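Local coordinates for 5-formaminoimidazole-4-carboxamide-1-(beta)-D-ribofuranosyl 5'-monophosphate synthetase (Methanocaldococcus jannaschii, PDB 2R7K) that catalyses the ATP- and formate-dependent formylation of AICAR to FAICAR, without folates, in de novo purine biosynthesis, at the interface of chains A and B. Numbering follows the deposited sequence. Chains: chain A/B, 5-formaminoimidazole-4-carboxamide-1-(beta)-D-ribofuranosyl 5'-monophosphate synthetase.

Contact 1: the interface of chains A and B. Residues chain A 205, 267, 300, 304; chain B 231, 254-256.
A:Thr205 and B:Thr256 meet hydroxyl to hydroxyl between two subunits of this ATP-grasp ligase, a homohexamer built as a dimer of trimers. Their OG1 atoms are 2.7 Å apart in a hydrogen bond in which either hydroxyl could be the donor, and the two side chains cross obliquely. In B:Thr256 the hydroxyl stands between the backbone N and the carbonyl carbon (chi1 70°), which turns CG2 the other way, toward the sulfur and leucine of chain A. There B:Thr256 CG2 packs 3.7 Å from A:Cys300 SG. The same methyl, B:Thr256 CG2, lies 3.9 Å from A:Leu304 CD2, and that leucine branch also reaches B:Val254, touching its CG1 at 3.8 Å. One threonine therefore works with both branches, its oxygen held by a polar partner and its methyl set among apolar groups.

A second polar link runs through the main chain. B:Ser231 OG donates to A:Cys300 O, the carbonyl at the end of strand 292-300, over 2.7 Å. The serine hydroxyl approaches in the carbonyl plane on a lone pair, with a C=O...donor angle of 143°. A:Cys300 thus offers chain B its carbonyl oxygen on one hand and its sulfur on the other. Further out, A:Leu267, in the 3-10 turn 265-267, backs the packing, and strand 253-260 carries B:Val254 and B:Thr256 with B:Ile255 between them.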
loop_
_atom_site.group_PDB
_atom_site.type_symbol
_atom_site.label_atom_id
_atom_site.label_comp_id
_atom_site.label_asym_id
_atom_site.label_seq_id
_atom_site.Cartn_x
_atom_site.Cartn_y
_atom_site.Cartn_z
ATOM N N THR A 205 19.879 -27.657 -13.910
ATOM C CA THR A 205 19.606 -26.601 -12.949
ATOM C C THR A 205 18.380 -26.950 -12.100
ATOM O O THR A 205 17.366 -27.408 -12.617
ATOM C CB THR A 205 19.408 -25.267 -13.680
ATOM O OG1 THR A 205 18.706 -25.498 -14.905
ATOM C CG2 THR A 205 20.745 -24.645 -14.018
ATOM N N LEU A 267 9.450 -21.635 -20.810
ATOM C CA LEU A 267 9.306 -22.955 -20.198
ATOM C C LEU A 267 8.084 -23.054 -19.296
ATOM O O LEU A 267 7.808 -24.114 -18.722
ATOM C CB LEU A 267 10.564 -23.325 -19.396
ATOM C CG LEU A 267 11.863 -23.547 -20.176
ATOM C CD1 LEU A 267 13.037 -23.878 -19.243
ATOM C CD2 LEU A 267 11.668 -24.635 -21.222
ATOM N N CYS A 300 16.582 -29.144 -14.609
ATOM C CA CYS A 300 16.409 -28.804 -16.008
ATOM C C CYS A 300 17.660 -29.197 -16.791
ATOM O O CYS A 300 18.718 -28.595 -16.623
ATOM C CB CYS A 300 16.112 -27.307 -16.174
ATOM S SG CYS A 300 15.678 -26.855 -17.866
ATOM N N LEU A 304 16.314 -28.598 -22.093
ATOM C CA LEU A 304 15.178 -27.835 -21.554
ATOM C C LEU A 304 14.012 -28.731 -21.172
ATOM O O LEU A 304 12.850 -28.394 -21.403
ATOM C CB LEU A 304 14.732 -26.740 -22.523
ATOM C CG LEU A 304 15.793 -25.681 -22.807
ATOM C CD1 LEU A 304 15.349 -24.693 -23.875
ATOM C CD2 LEU A 304 16.177 -24.953 -21.533
ATOM N N SER B 231 22.253 -24.485 -18.016
ATOM C CA SER B 231 22.382 -25.942 -18.022
ATOM C C SER B 231 23.134 -26.375 -19.294
ATOM O O SER B 231 22.849 -25.868 -20.375
ATOM C CB SER B 231 20.991 -26.578 -17.974
ATOM O OG SER B 231 21.047 -27.982 -17.790
ATOM N N VAL B 254 23.059 -23.446 -21.864
ATOM C CA VAL B 254 21.688 -23.105 -22.216
ATOM C C VAL B 254 21.036 -22.321 -21.078
ATOM O O VAL B 254 20.969 -22.808 -19.942
ATOM C CB VAL B 254 20.854 -24.368 -22.455
ATOM C CG1 VAL B 254 19.484 -24.003 -23.046
ATOM C CG2 VAL B 254 21.599 -25.338 -23.369
ATOM N N ILE B 255 20.561 -21.112 -21.376
ATOM C CA ILE B 255 19.875 -20.305 -20.370
ATOM C C ILE B 255 18.607 -20.999 -19.900
ATOM O O ILE B 255 17.716 -21.280 -20.704
ATOM C CB ILE B 255 19.539 -18.870 -20.861
ATOM C CG1 ILE B 255 18.937 -18.066 -19.711
ATOM C CG2 ILE B 255 18.581 -18.893 -22.053
ATOM C CD1 ILE B 255 19.918 -17.852 -18.577
ATOM N N THR B 256 18.535 -21.300 -18.603
ATOM C CA THR B 256 17.332 -21.921 -18.052
ATOM C C THR B 256 16.594 -21.034 -17.046
ATOM O O THR B 256 15.432 -21.281 -16.743
ATOM C CB THR B 256 17.599 -23.297 -17.382
ATOM O OG1 THR B 256 18.350 -23.125 -16.169
ATOM C CG2 THR B 256 18.325 -24.245 -18.325
#

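Contact 2: the interface of chains A and B. Residues chain A 205, 207, 261-262; chain B 229, 256-257.
Strand 205-214 of chain A brings A:Thr205 and A:Phe207 against B:Tyr229, near the end of strand 219-230, in an aromatic patch of the subunit interface. The methyl CG2 of A:Thr205 sits over the centre of the tyrosine ring, 3.4 Å from the centroid, in a CH-pi contact. The threonine points in against the tyrosine, and A:Thr205 CB lies over the same face, 3.3 Å from B:Tyr229 CE2. A:Phe207 runs antiparallel to the tyrosine side chain and meets it edge-to-face, with centroids 5.6 Å apart and planes at 69°. It is the rim of the tyrosine that points at the phenyl face, its CE2 standing 4.1 Å above that plane. From a third direction A:Val261 crosses B:Tyr229 at about a right angle and lays CG2 3.7 Å from CD2; chi1 of 69° puts that methyl anti to N, facing the ring.

The tyrosine's main chain also has a part in the join. B:Thr256 OG1, already paired with A:Thr205, donates to B:Tyr229 O at 2.9 Å, from 51° out of the carbonyl plane. At the edge of the A:Phe207 ring, in its plane, lie A:Val262 O and B:Thr256 OG1, and A:Phe207 CZ comes 3.4 Å from B:Thr256 O.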
loop_
_atom_site.group_PDB
_atom_site.type_symbol
_atom_site.label_atom_id
_atom_site.label_comp_id
_atom_site.label_asym_id
_atom_site.label_seq_id
_atom_site.Cartn_x
_atom_site.Cartn_y
_atom_site.Cartn_z
ATOM N N THR A 205 19.879 -27.657 -13.910
ATOM C CA THR A 205 19.606 -26.601 -12.949
ATOM C C THR A 205 18.380 -26.950 -12.100
ATOM O O THR A 205 17.366 -27.408 -12.617
ATOM C CB THR A 205 19.408 -25.267 -13.680
ATOM O OG1 THR A 205 18.706 -25.498 -14.905
ATOM C CG2 THR A 205 20.745 -24.645 -14.018
ATOM N N PHE A 207 15.095 -26.468 -10.123
ATOM C CA PHE A 207 13.894 -25.662 -9.892
ATOM C C PHE A 207 12.922 -26.467 -9.048
ATOM O O PHE A 207 12.362 -27.453 -9.516
ATOM C CB PHE A 207 13.228 -25.294 -11.210
ATOM C CG PHE A 207 14.096 -24.474 -12.115
ATOM C CD1 PHE A 207 14.085 -23.092 -12.042
ATOM C CD2 PHE A 207 14.922 -25.086 -13.045
ATOM C CE1 PHE A 207 14.880 -22.332 -12.882
ATOM C CE2 PHE A 207 15.726 -24.327 -13.882
ATOM C CZ PHE A 207 15.701 -22.946 -13.798
ATOM N N VAL A 261 14.813 -18.293 -7.458
ATOM C CA VAL A 261 15.173 -18.420 -8.850
ATOM C C VAL A 261 13.896 -18.249 -9.656
ATOM O O VAL A 261 12.810 -18.513 -9.157
ATOM C CB VAL A 261 15.792 -19.824 -9.135
ATOM C CG1 VAL A 261 14.734 -20.921 -9.017
ATOM C CG2 VAL A 261 16.440 -19.857 -10.506
ATOM N N VAL A 262 14.032 -17.787 -10.892
ATOM C CA VAL A 262 12.925 -17.763 -11.829
ATOM C C VAL A 262 13.373 -18.532 -13.048
ATOM O O VAL A 262 14.561 -18.595 -13.344
ATOM C CB VAL A 262 12.498 -16.317 -12.249
ATOM C CG1 VAL A 262 11.937 -15.542 -11.035
ATOM C CG2 VAL A 262 13.650 -15.568 -12.904
ATOM N N TYR B 229 21.481 -18.675 -14.868
ATOM C CA TYR B 229 21.403 -20.021 -14.334
ATOM C C TYR B 229 21.315 -20.896 -15.568
ATOM O O TYR B 229 20.265 -20.967 -16.213
ATOM C CB TYR B 229 20.146 -20.157 -13.472
ATOM C CG TYR B 229 20.142 -21.298 -12.505
ATOM C CD1 TYR B 229 21.305 -21.699 -11.870
ATOM C CD2 TYR B 229 18.960 -21.956 -12.188
ATOM C CE1 TYR B 229 21.296 -22.737 -10.964
ATOM C CE2 TYR B 229 18.942 -22.990 -11.275
ATOM C CZ TYR B 229 20.116 -23.376 -10.673
ATOM O OH TYR B 229 20.117 -24.418 -9.772
ATOM N N THR B 256 18.535 -21.300 -18.603
ATOM C CA THR B 256 17.332 -21.921 -18.052
ATOM C C THR B 256 16.594 -21.034 -17.046
ATOM O O THR B 256 15.432 -21.281 -16.743
ATOM C CB THR B 256 17.599 -23.297 -17.382
ATOM O OG1 THR B 256 18.350 -23.125 -16.169
ATOM C CG2 THR B 256 18.325 -24.245 -18.325
ATOM N N GLY B 257 17.263 -20.015 -16.524
ATOM C CA GLY B 257 16.672 -19.209 -15.467
ATOM C C GLY B 257 17.616 -18.145 -14.962
ATOM O O GLY B 257 18.696 -17.953 -15.518
#

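Contact 3: the interface of chains A and B. Residues chain A 302-303; chain B 164, 254.
The guanidinium of B:Arg164 lies flat against the carboxylate of A:Glu302, the two planes only 13° apart, in a stacked rather than end-on salt bridge. The nearest charged atoms, B:Arg164 NH2 and A:Glu302 OE2, are 3.7 Å apart, with OE2 above one face of the guanidinium and offset toward its rim. Beside it A:Glu302 OE1 lies 3.7 Å from B:Arg164 NE, and A:Glu302 CD is 3.8 Å from B:Arg164 CZ. The attraction is thus probably carried by charge and face-to-face packing more than by directed N-H bonds.

The side chains cross at about a right angle. A:Glu302 is extended beyond CG, whereas B:Arg164 bends at chi2 (65°) on its way to the carboxylate. A:Asn303 brings OD1 to 3.5 Å from B:Arg164 NH1, its amide plane turned 58° from the guanidinium. An alanine in place of B:Arg164 would remove the guanidinium and is likely to leave the A:Glu302 carboxylate without its stacked countercharge. Nearer the backbone, B:Val254 rests its CG2 branch 3.6 Å from A:Glu302 O.

In the fold, A:Glu302 and A:Asn303 belong to the loop after strand 292-300, while B:Arg164 belongs to a segment that binds ATP, so this corner of the interface probably borders that subunit's nucleotide site.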
loop_
_atom_site.group_PDB
_atom_site.type_symbol
_atom_site.label_atom_id
_atom_site.label_comp_id
_atom_site.label_asym_id
_atom_site.label_seq_id
_atom_site.Cartn_x
_atom_site.Cartn_y
_atom_site.Cartn_z
ATOM N N GLU A 302 20.010 -29.994 -20.329
ATOM C CA GLU A 302 20.426 -29.089 -21.388
ATOM C C GLU A 302 19.449 -29.108 -22.559
ATOM O O GLU A 302 19.500 -28.246 -23.436
ATOM C CB GLU A 302 21.844 -29.421 -21.853
ATOM C CG GLU A 302 21.998 -30.815 -22.447
ATOM C CD GLU A 302 23.455 -31.193 -22.671
ATOM O OE1 GLU A 302 24.330 -30.300 -22.590
ATOM O OE2 GLU A 302 23.725 -32.385 -22.925
ATOM N N ASN A 303 18.557 -30.088 -22.575
ATOM C CA ASN A 303 17.505 -30.111 -23.585
ATOM C C ASN A 303 16.220 -29.388 -23.163
ATOM O O ASN A 303 15.175 -29.543 -23.803
ATOM C CB ASN A 303 17.204 -31.545 -23.996
ATOM C CG ASN A 303 18.335 -32.162 -24.778
ATOM O OD1 ASN A 303 18.890 -31.535 -25.681
ATOM N ND2 ASN A 303 18.698 -33.388 -24.426
ATOM N N ARG B 164 25.039 -24.602 -26.000
ATOM C CA ARG B 164 25.267 -25.938 -26.553
ATOM C C ARG B 164 26.494 -26.004 -27.478
ATOM O O ARG B 164 27.206 -27.011 -27.515
ATOM C CB ARG B 164 24.017 -26.439 -27.280
ATOM C CG ARG B 164 23.990 -27.950 -27.484
ATOM C CD ARG B 164 23.904 -28.687 -26.155
ATOM N NE ARG B 164 24.313 -30.085 -26.280
ATOM C CZ ARG B 164 23.477 -31.096 -26.500
ATOM N NH1 ARG B 164 22.173 -30.874 -26.619
ATOM N NH2 ARG B 164 23.946 -32.334 -26.600
ATOM N N VAL B 254 23.059 -23.446 -21.864
ATOM C CA VAL B 254 21.688 -23.105 -22.216
ATOM C C VAL B 254 21.036 -22.321 -21.078
ATOM O O VAL B 254 20.969 -22.808 -19.942
ATOM C CB VAL B 254 20.854 -24.368 -22.455
ATOM C CG1 VAL B 254 19.484 -24.003 -23.046
ATOM C CG2 VAL B 254 21.599 -25.338 -23.369
#

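Contact 1 lies centrally: its C-alpha centre is about 7 Å from that of contact 2 and about 6 Å from that of contact 3, while contacts 2 and 3 are about 13 Å apart. A:Thr205 and B:Thr256 belong to both contact 1 and contact 2, and B:Val254 to both contact 1 and contact 3, so strand 253-260 of chain B runs through all three. The seam passes from aromatic packing through paired hydroxyls to a charged loop at an ATP-binding segment. It joins two subunits of the homohexamer, and may couple their packing to the nucleotide loop.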